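Long-range contacts in aminopeptidase N family protein (Idiomarina loihiensis L2TR, PDB 4FGM), which probably acts as a zinc-dependent aminopeptidase of the M61 family, removing residues from the amino end of peptides: residues Trp32-Pro38 and Tyr292-Lys296; Lys48-Gly52 and Tyr85-Ala89; Leu169-Ile175 and Leu187-His193; Tyr194-Ile200 and Leu252-Tyr258. All blocks are in the same frame, centred on the assembly; numbering follows the deposited sequence.

Contact 3 is the most buried of the four; contacts 1, 2 and 4 are partly buried and include exposed residues. Segment 32-38 of contact 1 and both segments of contact 2 belong to the N-terminal beta region, and the two contacts touch where Leu-33 CD2 meets Ile-50 CD1 at 3.8 Å. Contacts 3 and 4, with centres about 15 Å apart, hold successive elements, strand 183-190 and helix 197-215, and Leu-189 CD1 packs on Ala-195 CB at 3.7 Å. Regular antiparallel bridges carry contacts 2 and 3. The loop pairings differ: contact 1 relies on amide and indole N-H groups with ring faces, contact 4 on a helix cap, an arginine and waters.

Contact 1: Trp32-Pro38 and Tyr292-Lys296; sequences WLPNWIP and YQLEK
Leu-294 packs against Pro-34, Trp-36 and Pro-38, with Trp-32 farther off, and its side chain can be followed outward atom by atom. CB rests on Pro-34 CB at 3.8 Å. A chi1 of -51° puts CG beside the backbone N, and a chi2 of 175° then sends CD1 to the Pro-34 ring and CD2 over the face of the Trp-36 indole, 3.8 Å from the centroid of its six-membered ring and 22° off the normal. The same CD2 meets Pro-38 CG at 4.0 Å. Pro-38 CG in turn sits over the centre of the Tyr-292 ring, almost on its normal, a second CH-pi contact. The two segments are irregular loops, one from the M61 N-terminal domain and the other from the range of the glycyl aminopeptidase family, so this packing joins the beta region to the metallopeptidase part; the Tyr-292 side chain is about 11 Å from the zinc ion. Polar grips lie beside the apolar core. Asn-35 N gives a nearly straight bond to Leu-294 O at 2.6 Å, and Asn-35 ND2 reaches Glu-295 O at 2.9 Å with that oxygen close to the amide plane. Trp-36 NE1 makes a weak bond to Gln-293 O, which lies at the indole edge. Glu-295 OE1 approaches Trp-32 CE3 obliquely at 4.1 Å, and its salt bridge goes to Arg-71.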
# COMPACT_ATOMS: atom_id res chain seq x y z
N TRP A 32 25.15 9.10 6.26
CA TRP A 32 24.36 7.89 6.42
C TRP A 32 23.16 7.82 5.47
O TRP A 32 22.70 8.85 4.96
CB TRP A 32 23.87 7.73 7.86
CG TRP A 32 22.98 8.85 8.34
CD1 TRP A 32 23.38 10.01 8.93
CD2 TRP A 32 21.55 8.90 8.28
NE1 TRP A 32 22.29 10.79 9.23
CE2 TRP A 32 21.15 10.13 8.84
CE3 TRP A 32 20.56 8.03 7.79
CZ2 TRP A 32 19.81 10.52 8.93
CZ3 TRP A 32 19.22 8.41 7.89
CH2 TRP A 32 18.86 9.65 8.45
N LEU A 33 22.68 6.60 5.24
CA LEU A 33 21.54 6.40 4.36
C LEU A 33 20.43 5.67 5.11
O LEU A 33 20.68 4.71 5.85
CB LEU A 33 21.96 5.59 3.13
CG LEU A 33 20.93 5.63 1.99
CD1 LEU A 33 20.93 7.04 1.40
CD2 LEU A 33 21.28 4.59 0.92
N PRO A 34 19.19 6.11 4.93
CA PRO A 34 18.06 5.47 5.60
C PRO A 34 18.06 3.97 5.35
O PRO A 34 18.41 3.52 4.26
CB PRO A 34 16.85 6.15 4.96
CG PRO A 34 17.36 7.52 4.63
CD PRO A 34 18.73 7.22 4.07
N ASN A 35 17.67 3.18 6.35
CA ASN A 35 17.62 1.74 6.18
C ASN A 35 16.21 1.29 5.79
O ASN A 35 15.99 0.11 5.52
CB ASN A 35 18.11 1.03 7.44
CG ASN A 35 19.61 1.09 7.58
OD1 ASN A 35 20.33 0.97 6.59
ND2 ASN A 35 20.09 1.29 8.80
N TRP A 36 15.28 2.23 5.77
CA TRP A 36 13.90 1.97 5.36
C TRP A 36 13.26 3.28 4.93
O TRP A 36 13.71 4.35 5.33
CB TRP A 36 13.09 1.31 6.48
CG TRP A 36 12.88 2.13 7.72
CD1 TRP A 36 13.77 2.32 8.74
CD2 TRP A 36 11.68 2.81 8.11
NE1 TRP A 36 13.20 3.07 9.74
CE2 TRP A 36 11.91 3.38 9.38
CE3 TRP A 36 10.42 2.98 7.51
CZ2 TRP A 36 10.94 4.12 10.07
CZ3 TRP A 36 9.45 3.72 8.20
CH2 TRP A 36 9.71 4.27 9.47
N ILE A 37 12.21 3.20 4.12
CA ILE A 37 11.54 4.40 3.64
C ILE A 37 10.16 4.58 4.27
O ILE A 37 9.38 3.63 4.33
CB ILE A 37 11.39 4.39 2.10
CG1 ILE A 37 10.62 5.64 1.65
CG2 ILE A 37 10.68 3.12 1.65
CD1 ILE A 37 10.53 5.82 0.15
N PRO A 38 9.86 5.80 4.74
CA PRO A 38 8.56 6.09 5.36
C PRO A 38 7.40 5.54 4.54
O PRO A 38 7.39 5.66 3.32
CB PRO A 38 8.55 7.62 5.45
CG PRO A 38 10.00 7.93 5.74
CD PRO A 38 10.75 6.98 4.79
N TYR A 292 10.98 10.97 12.07
CA TYR A 292 11.23 9.58 11.69
C TYR A 292 12.66 9.19 12.08
O TYR A 292 13.58 10.00 11.98
CB TYR A 292 11.10 9.39 10.17
CG TYR A 292 9.69 9.32 9.63
CD1 TYR A 292 9.08 10.42 9.05
CD2 TYR A 292 8.96 8.13 9.71
CE1 TYR A 292 7.77 10.36 8.57
CE2 TYR A 292 7.65 8.05 9.24
CZ TYR A 292 7.06 9.17 8.67
OH TYR A 292 5.76 9.09 8.21
N GLN A 293 12.83 7.95 12.54
CA GLN A 293 14.16 7.45 12.86
C GLN A 293 14.30 6.35 11.80
O GLN A 293 13.62 5.33 11.85
CB GLN A 293 14.23 6.92 14.31
CG GLN A 293 13.49 5.64 14.60
CD GLN A 293 14.34 4.40 14.33
OE1 GLN A 293 15.49 4.50 13.89
NE2 GLN A 293 13.78 3.23 14.59
N LEU A 294 15.17 6.59 10.82
CA LEU A 294 15.32 5.68 9.69
C LEU A 294 16.52 4.73 9.68
O LEU A 294 16.93 4.25 8.62
CB LEU A 294 15.31 6.50 8.40
CG LEU A 294 14.11 7.45 8.31
CD1 LEU A 294 14.21 8.33 7.08
CD2 LEU A 294 12.84 6.64 8.28
N GLU A 295 17.07 4.45 10.85
CA GLU A 295 18.22 3.56 10.93
C GLU A 295 17.76 2.18 11.39
O GLU A 295 18.42 1.18 11.12
CB GLU A 295 19.21 4.12 11.96
CG GLU A 295 20.63 3.58 11.87
CD GLU A 295 21.60 4.60 11.28
OE1 GLU A 295 21.20 5.78 11.13
OE2 GLU A 295 22.75 4.23 10.97
N LYS A 296 16.61 2.14 12.05
CA LYS A 296 16.12 0.89 12.63
C LYS A 296 14.60 0.82 12.64
O LYS A 296 13.91 1.77 12.26
CB LYS A 296 16.64 0.87 14.07
CG LYS A 296 16.71 -0.46 14.77
CD LYS A 296 16.69 -0.23 16.28
CE LYS A 296 17.68 0.85 16.72
NZ LYS A 296 17.35 1.37 18.08

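Contact 2: Lys48-Gly52 and Tyr85-Ala89; sequences KHIIG and YQVYA
An antiparallel strand pairing joins Ile-50 and Ile-51 to strand 81-91 in the M61 N-terminal domain, away from the zinc site. The evidence is the register: Ile-51 and Gln-86 form the hydrogen-bonded pair, with Ile-51 N to Gln-86 O at 2.8 Å and Gln-86 N to Ile-51 O at 2.9 Å. The second of these bonds lies in the carbonyl plane and is close to straight, 168° at the hydrogen. Ile-50 and Val-87 form the adjoining non-hydrogen-bonded pair. One residue further, where the first segment is still a 3-10 turn, His-49 O accepts from Tyr-88 N at 2.9 Å and is also approached by the CA-H of Val-87.

Side chains divide between the faces. Ile-50 CG2 comes obliquely to Tyr-85 CD2 at 4.2 Å on the Val-87 side; the phenol oxygen of Tyr-85 is bonded to Leu-111 O and Leu-113 N. On the Gln-86 face, Ile-51 and Tyr-88 run side by side in the same direction, CD1 of the isoleucine against CB of the tyrosine at 4.0 Å. The His-49 side chain lies against the Tyr-88 backbone, its CB 3.3 Å from Tyr-88 O, and the imidazole ND1 stands near the plane of the phenol ring at its edge, beside CD2. Across strand 81-91, strand 15-22 continues the sheet, and Gln-86 NE2 finds Asn-17 OD1 there. The chemistry implies that main-chain bonds fix the alignment, and the strand geometry sends Ile-50 and Ile-51 to different faces, where a few apolar contacts add packing.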
# COMPACT_ATOMS: atom_id res chain seq x y z
N LYS A 48 23.15 -0.95 0.19
CA LYS A 48 23.83 -1.99 -0.59
C LYS A 48 23.97 -1.65 -2.08
O LYS A 48 24.78 -2.27 -2.77
CB LYS A 48 23.10 -3.32 -0.45
CG LYS A 48 21.67 -3.28 -0.97
CD LYS A 48 20.90 -4.53 -0.57
CE LYS A 48 19.39 -4.31 -0.65
NZ LYS A 48 18.64 -5.54 -0.30
N HIS A 49 23.18 -0.69 -2.56
CA HIS A 49 23.23 -0.31 -3.97
C HIS A 49 24.23 0.83 -4.25
O HIS A 49 24.46 1.20 -5.41
CB HIS A 49 21.84 0.10 -4.46
CG HIS A 49 20.80 -0.96 -4.26
ND1 HIS A 49 20.97 -2.26 -4.72
CD2 HIS A 49 19.59 -0.93 -3.65
CE1 HIS A 49 19.90 -2.97 -4.40
NE2 HIS A 49 19.05 -2.19 -3.75
N ILE A 50 24.80 1.39 -3.19
CA ILE A 50 25.77 2.46 -3.32
C ILE A 50 27.08 1.83 -3.76
O ILE A 50 27.55 0.87 -3.15
CB ILE A 50 25.93 3.19 -1.98
CG1 ILE A 50 24.70 4.09 -1.78
CG2 ILE A 50 27.22 4.00 -1.96
CD1 ILE A 50 24.74 4.92 -0.53
N ILE A 51 27.67 2.38 -4.81
CA ILE A 51 28.89 1.81 -5.39
C ILE A 51 29.99 2.83 -5.67
O ILE A 51 29.73 3.95 -6.12
CB ILE A 51 28.55 1.09 -6.72
CG1 ILE A 51 27.56 -0.04 -6.45
CG2 ILE A 51 29.80 0.55 -7.37
CD1 ILE A 51 26.96 -0.63 -7.72
N GLY A 52 31.23 2.40 -5.42
CA GLY A 52 32.41 3.21 -5.67
C GLY A 52 32.39 4.60 -5.07
O GLY A 52 32.68 5.58 -5.76
N TYR A 85 29.52 9.05 -5.76
CA TYR A 85 29.18 7.63 -5.75
C TYR A 85 28.15 7.33 -6.82
O TYR A 85 27.55 8.24 -7.39
CB TYR A 85 28.67 7.15 -4.38
CG TYR A 85 27.51 7.92 -3.80
CD1 TYR A 85 27.72 9.05 -3.01
CD2 TYR A 85 26.19 7.52 -4.03
CE1 TYR A 85 26.66 9.76 -2.45
CE2 TYR A 85 25.10 8.24 -3.48
CZ TYR A 85 25.35 9.35 -2.70
OH TYR A 85 24.32 10.08 -2.16
N GLN A 86 27.99 6.05 -7.11
CA GLN A 86 27.01 5.59 -8.08
C GLN A 86 25.96 4.81 -7.32
O GLN A 86 26.21 4.32 -6.21
CB GLN A 86 27.64 4.66 -9.11
CG GLN A 86 28.67 5.31 -9.99
CD GLN A 86 28.99 4.46 -11.19
OE1 GLN A 86 29.43 3.32 -11.06
NE2 GLN A 86 28.75 5.00 -12.38
N VAL A 87 24.78 4.68 -7.91
CA VAL A 87 23.71 3.93 -7.27
C VAL A 87 23.11 2.95 -8.28
O VAL A 87 22.74 3.35 -9.39
CB VAL A 87 22.62 4.88 -6.74
CG1 VAL A 87 21.53 4.07 -6.06
CG2 VAL A 87 23.22 5.88 -5.78
N TYR A 88 23.03 1.68 -7.89
CA TYR A 88 22.46 0.64 -8.75
C TYR A 88 20.95 0.67 -8.58
O TYR A 88 20.45 0.45 -7.47
CB TYR A 88 23.00 -0.74 -8.37
CG TYR A 88 22.48 -1.85 -9.25
CD1 TYR A 88 22.87 -1.94 -10.59
CD2 TYR A 88 21.59 -2.80 -8.76
CE1 TYR A 88 22.40 -2.97 -11.40
CE2 TYR A 88 21.11 -3.83 -9.56
CZ TYR A 88 21.53 -3.92 -10.89
OH TYR A 88 21.09 -4.95 -11.68
N ALA A 89 20.22 0.91 -9.66
CA ALA A 89 18.77 1.00 -9.60
C ALA A 89 18.06 0.01 -10.51
O ALA A 89 17.73 0.34 -11.66
CB ALA A 89 18.34 2.43 -9.95

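Contact 3: Leu169-Ile175 and Leu187-His193; sequences LIGDLTI and LVLSGRH
Thr-174 and Leu-189 form an antiparallel hydrogen-bonded pair, Thr-174 N to Leu-189 O at 3.0 Å and Leu-189 N to Thr-174 O at 2.9 Å, both donors lying in the carbonyl plane of the acceptor. Ile-175 and Val-188 follow as the non-hydrogen-bonded pair. Val-188 CG1 is the meeting point on their face: Ile-175 CG1, Leu-173 CD1 and Leu-169 CD2 all approach it, the Leu-173 methyl to 4.0 Å. Leu-173 CD2 turns instead to Ser-190 CB at 3.7 Å. These bridges belong to the beta hairpin of strands 174-180 and 183-190, entered from strand 168-171, which pairs in a different sheet; its axis makes 53° with strand 187-190, and Asp-172 centres an inverse gamma turn where the chain passes from strand 168-171 to strand 174-180. Two waters bridge the turn to the second segment. One accepts from Asp-172 N and donates to Ser-190 OG, a hydroxyl that is bonded to Gln-103 OE1 as well; the other links Asp-172 O with Gly-191 N. On the opposite face of the hairpin, Thr-174 OG1 and His-193 NE2 are hydrogen-bonded at 3.1 Å, the hydroxyl lying in the imidazole plane at the ring edge. The histidine CG sits between its backbone N and carbonyl carbon (chi1 70°), which turns the ring back toward Leu-189 of the preceding strand. Leu-189 CD1 lies over the imidazole centre, 3.6 Å above its plane, and ND1 accepts from Ala-195 N.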
# COMPACT_ATOMS: atom_id res chain seq x y z
N LEU A 169 10.09 10.70 -11.29
CA LEU A 169 9.77 9.80 -12.39
C LEU A 169 10.22 10.49 -13.68
O LEU A 169 9.85 11.64 -13.95
CB LEU A 169 8.26 9.53 -12.45
CG LEU A 169 7.75 8.65 -13.59
CD1 LEU A 169 8.51 7.32 -13.58
CD2 LEU A 169 6.25 8.40 -13.44
N ILE A 170 11.04 9.80 -14.47
CA ILE A 170 11.53 10.37 -15.71
C ILE A 170 11.32 9.41 -16.88
O ILE A 170 11.28 8.20 -16.70
CB ILE A 170 13.04 10.74 -15.60
CG1 ILE A 170 13.86 9.51 -15.20
CG2 ILE A 170 13.22 11.82 -14.55
CD1 ILE A 170 15.35 9.80 -15.07
N GLY A 171 11.19 9.96 -18.09
CA GLY A 171 11.00 9.12 -19.25
C GLY A 171 10.11 9.78 -20.28
O GLY A 171 9.95 11.00 -20.28
N ASP A 172 9.53 8.97 -21.16
CA ASP A 172 8.63 9.48 -22.19
C ASP A 172 7.26 9.55 -21.52
O ASP A 172 6.38 8.74 -21.76
CB ASP A 172 8.63 8.50 -23.38
CG ASP A 172 7.70 8.93 -24.50
OD1 ASP A 172 7.34 10.13 -24.57
OD2 ASP A 172 7.33 8.07 -25.32
N LEU A 173 7.10 10.56 -20.67
CA LEU A 173 5.89 10.74 -19.87
C LEU A 173 4.63 11.32 -20.51
O LEU A 173 4.69 12.24 -21.33
CB LEU A 173 6.23 11.60 -18.65
CG LEU A 173 7.55 11.28 -17.96
CD1 LEU A 173 7.74 12.19 -16.73
CD2 LEU A 173 7.55 9.80 -17.55
N THR A 174 3.49 10.76 -20.11
CA THR A 174 2.21 11.25 -20.56
C THR A 174 1.76 12.06 -19.35
O THR A 174 1.74 11.54 -18.23
CB THR A 174 1.19 10.10 -20.82
OG1 THR A 174 1.67 9.27 -21.89
CG2 THR A 174 -0.17 10.67 -21.21
N ILE A 175 1.43 13.33 -19.56
CA ILE A 175 1.02 14.19 -18.45
C ILE A 175 -0.29 14.90 -18.74
O ILE A 175 -0.42 15.63 -19.71
CB ILE A 175 2.10 15.26 -18.15
CG1 ILE A 175 3.47 14.60 -17.96
CG2 ILE A 175 1.72 16.06 -16.92
CD1 ILE A 175 4.62 15.59 -17.81
N LEU A 187 -1.70 13.80 -13.51
CA LEU A 187 -1.68 12.36 -13.62
C LEU A 187 -0.51 12.15 -14.57
O LEU A 187 -0.52 12.68 -15.68
CB LEU A 187 -2.96 11.82 -14.25
CG LEU A 187 -2.84 10.32 -14.58
CD1 LEU A 187 -2.58 9.52 -13.31
CD2 LEU A 187 -4.09 9.83 -15.27
N VAL A 188 0.49 11.42 -14.11
CA VAL A 188 1.67 11.17 -14.94
C VAL A 188 1.85 9.68 -15.18
O VAL A 188 1.81 8.88 -14.23
CB VAL A 188 2.94 11.72 -14.26
CG1 VAL A 188 4.15 11.52 -15.17
CG2 VAL A 188 2.75 13.18 -13.93
N LEU A 189 2.06 9.31 -16.43
CA LEU A 189 2.22 7.90 -16.78
C LEU A 189 3.52 7.61 -17.53
O LEU A 189 3.91 8.37 -18.42
CB LEU A 189 1.06 7.45 -17.67
CG LEU A 189 -0.38 7.72 -17.21
CD1 LEU A 189 -1.35 7.25 -18.29
CD2 LEU A 189 -0.64 7.02 -15.90
N SER A 190 4.16 6.51 -17.16
CA SER A 190 5.38 6.06 -17.81
C SER A 190 5.21 4.56 -18.08
O SER A 190 4.88 3.80 -17.17
CB SER A 190 6.60 6.27 -16.91
OG SER A 190 7.77 5.72 -17.51
N GLY A 191 5.42 4.15 -19.33
CA GLY A 191 5.26 2.75 -19.69
C GLY A 191 4.28 2.66 -20.86
O GLY A 191 3.68 3.67 -21.22
N ARG A 192 4.13 1.49 -21.46
CA ARG A 192 3.20 1.34 -22.58
C ARG A 192 1.78 1.28 -22.01
O ARG A 192 1.52 0.53 -21.09
CB ARG A 192 3.51 0.06 -23.37
CG ARG A 192 4.90 0.04 -23.99
CD ARG A 192 5.07 -1.09 -25.00
NE ARG A 192 4.90 -0.63 -26.38
CZ ARG A 192 5.91 -0.42 -27.22
NH1 ARG A 192 7.16 -0.64 -26.83
NH2 ARG A 192 5.67 0.02 -28.45
N HIS A 193 0.88 2.08 -22.57
CA HIS A 193 -0.51 2.11 -22.09
C HIS A 193 -1.43 2.73 -23.14
O HIS A 193 -0.96 3.32 -24.11
CB HIS A 193 -0.59 2.96 -20.82
CG HIS A 193 -0.38 4.42 -21.08
ND1 HIS A 193 -1.38 5.24 -21.54
CD2 HIS A 193 0.75 5.17 -21.05
CE1 HIS A 193 -0.88 6.44 -21.79
NE2 HIS A 193 0.41 6.42 -21.50
O HOH W 1 9.02 6.26 -19.88
O HOH W 2 6.78 5.62 -21.46

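Contact 4: Tyr194-Ile200 and Leu252-Tyr258; sequences YADTSRI and LISAHQY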
# COMPACT_ATOMS: atom_id res chain seq x y z
N TYR A 194 -2.74 2.62 -22.93
CA TYR A 194 -3.72 3.18 -23.86
C TYR A 194 -4.75 3.97 -23.08
O TYR A 194 -5.92 4.01 -23.45
CB TYR A 194 -4.42 2.06 -24.63
CG TYR A 194 -3.47 1.09 -25.27
CD1 TYR A 194 -2.86 0.09 -24.53
CD2 TYR A 194 -3.15 1.19 -26.63
CE1 TYR A 194 -1.95 -0.79 -25.10
CE2 TYR A 194 -2.24 0.32 -27.22
CZ TYR A 194 -1.64 -0.66 -26.45
OH TYR A 194 -0.72 -1.52 -27.02
N ALA A 195 -4.30 4.61 -22.01
CA ALA A 195 -5.19 5.38 -21.14
C ALA A 195 -5.92 6.57 -21.74
O ALA A 195 -5.35 7.39 -22.47
CB ALA A 195 -4.42 5.84 -19.91
N ASP A 196 -7.20 6.65 -21.42
CA ASP A 196 -8.04 7.77 -21.83
C ASP A 196 -7.82 8.73 -20.66
O ASP A 196 -8.58 8.72 -19.69
CB ASP A 196 -9.50 7.34 -21.88
CG ASP A 196 -10.43 8.48 -22.26
OD1 ASP A 196 -10.00 9.65 -22.14
OD2 ASP A 196 -11.58 8.20 -22.67
N THR A 197 -6.76 9.54 -20.73
CA THR A 197 -6.42 10.46 -19.65
C THR A 197 -7.49 11.49 -19.30
O THR A 197 -7.60 11.89 -18.14
CB THR A 197 -5.11 11.21 -19.94
OG1 THR A 197 -5.13 11.73 -21.27
CG2 THR A 197 -3.93 10.28 -19.77
N SER A 198 -8.28 11.93 -20.27
CA SER A 198 -9.32 12.90 -19.97
C SER A 198 -10.33 12.27 -19.04
O SER A 198 -10.73 12.86 -18.04
CB SER A 198 -10.03 13.36 -21.25
OG SER A 198 -9.15 14.13 -22.06
N ARG A 199 -10.74 11.05 -19.36
CA ARG A 199 -11.73 10.36 -18.55
C ARG A 199 -11.21 10.01 -17.15
O ARG A 199 -11.89 10.27 -16.16
CB ARG A 199 -12.20 9.10 -19.28
CG ARG A 199 -13.40 8.39 -18.67
CD ARG A 199 -12.98 7.36 -17.65
NE ARG A 199 -14.09 6.51 -17.23
CZ ARG A 199 -14.75 5.67 -18.03
NH1 ARG A 199 -14.43 5.56 -19.32
NH2 ARG A 199 -15.74 4.93 -17.54
N ILE A 200 -10.01 9.44 -17.08
CA ILE A 200 -9.42 9.07 -15.79
C ILE A 200 -9.21 10.32 -14.93
O ILE A 200 -9.48 10.34 -13.74
CB ILE A 200 -8.06 8.35 -15.99
CG1 ILE A 200 -8.28 7.02 -16.71
CG2 ILE A 200 -7.39 8.09 -14.66
CD1 ILE A 200 -6.99 6.35 -17.17
N LEU A 252 -5.89 0.83 -16.53
CA LEU A 252 -6.06 2.16 -17.09
C LEU A 252 -7.01 2.10 -18.26
O LEU A 252 -6.62 1.80 -19.39
CB LEU A 252 -4.70 2.72 -17.52
CG LEU A 252 -3.68 2.89 -16.38
CD1 LEU A 252 -2.39 3.45 -16.94
CD2 LEU A 252 -4.22 3.82 -15.31
N ILE A 253 -8.27 2.39 -17.97
CA ILE A 253 -9.34 2.35 -18.96
C ILE A 253 -9.07 3.14 -20.24
O ILE A 253 -8.54 4.26 -20.21
CB ILE A 253 -10.67 2.79 -18.28
CG1 ILE A 253 -11.86 2.45 -19.18
CG2 ILE A 253 -10.62 4.26 -17.92
CD1 ILE A 253 -13.16 2.31 -18.40
N SER A 254 -9.41 2.54 -21.38
CA SER A 254 -9.19 3.16 -22.68
C SER A 254 -10.39 3.97 -23.17
O SER A 254 -11.47 3.93 -22.57
CB SER A 254 -8.85 2.09 -23.72
OG SER A 254 -9.96 1.25 -23.99
N ALA A 255 -10.20 4.69 -24.26
CA ALA A 255 -11.24 5.51 -24.85
C ALA A 255 -12.39 4.69 -25.43
O ALA A 255 -13.46 5.22 -25.70
CB ALA A 255 -10.65 6.41 -25.93
N HIS A 256 -12.17 3.39 -25.61
CA HIS A 256 -13.20 2.51 -26.16
C HIS A 256 -13.92 1.68 -25.10
O HIS A 256 -14.70 0.79 -25.43
CB HIS A 256 -12.57 1.59 -27.21
CG HIS A 256 -11.79 2.33 -28.26
ND1 HIS A 256 -12.33 3.36 -29.00
CD2 HIS A 256 -10.51 2.20 -28.67
CE1 HIS A 256 -11.41 3.83 -29.82
NE2 HIS A 256 -10.30 3.15 -29.64
N GLN A 257 -13.64 1.98 -23.84
CA GLN A 257 -14.27 1.28 -22.72
C GLN A 257 -15.15 2.28 -21.98
O GLN A 257 -14.67 3.08 -21.18
CB GLN A 257 -13.20 0.73 -21.76
CG GLN A 257 -12.40 -0.46 -22.28
CD GLN A 257 -11.31 -0.90 -21.29
OE1 GLN A 257 -10.26 -0.27 -21.18
NE2 GLN A 257 -11.58 -1.99 -20.57
N TYR A 258 -16.46 2.23 -22.24
CA TYR A 258 -17.39 3.15 -21.62
C TYR A 258 -17.66 2.84 -20.15
O TYR A 258 -17.45 3.69 -19.28
CB TYR A 258 -18.73 3.16 -22.37
CG TYR A 258 -19.73 4.14 -21.81
CD1 TYR A 258 -19.56 5.52 -21.99
CD2 TYR A 258 -20.82 3.71 -21.05
CE1 TYR A 258 -20.46 6.44 -21.44
CE2 TYR A 258 -21.72 4.62 -20.49
CZ TYR A 258 -21.53 5.98 -20.69
OH TYR A 258 -22.41 6.89 -20.14
O HOH W 3 -4.00 1.02 -20.61
O HOH W 4 -7.43 5.35 -25.18
O HOH W 5 -12.92 6.33 -21.57
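Tyr-258 O receives the shortest direct bond across this contact, from Arg-199 NH2 at 2.7 Å, with the oxygen close to the guanidinium plane, although Tyr-258 is poorly ordered. Arg-199 NH1 adds a bond to Gln-257 O at 3.1 Å, tilted 23° from that plane, so two successive carbonyls hold the same group. A bend at chi2 (-90°) carries the arginine across the loop, where Ile-253 CD1 lies over one guanidinium face, 3.4 Å above it and toward its rim. The amino groups are thus turned to the carbonyls while the flat surface rests on a methyl. One water accepts from NH1 and donates to both Asp-196 OD2 and Ser-254 O, tying the arginine to the start of its helix.

The backbone supplies another tie: Asp-196 N donates to Ile-253 O at 3.0 Å, in the carbonyl plane. Further along, Ile-253 CG2 packs on Ile-200 CG1 at 3.8 Å, the two side chains running antiparallel alongside one another, and Ala-195 CB meets Leu-252 CB. Tyr-264 of helix 262-277 also touches Arg-199, Ile-200 and Ile-253. On the loop, Gln-257 OE1 takes Ser-254 N and Ser-254 OG from opposite faces of its amide plane, bracing the type I turn from Ser-254 to Gln-257.

Asp-196 OD1 accepts from Arg-199 N, met from above the carboxylate plane. Asp-196 is the N-cap residue of helix 197-215, and this is its capping bond, with a beta turn docked beside the helix start.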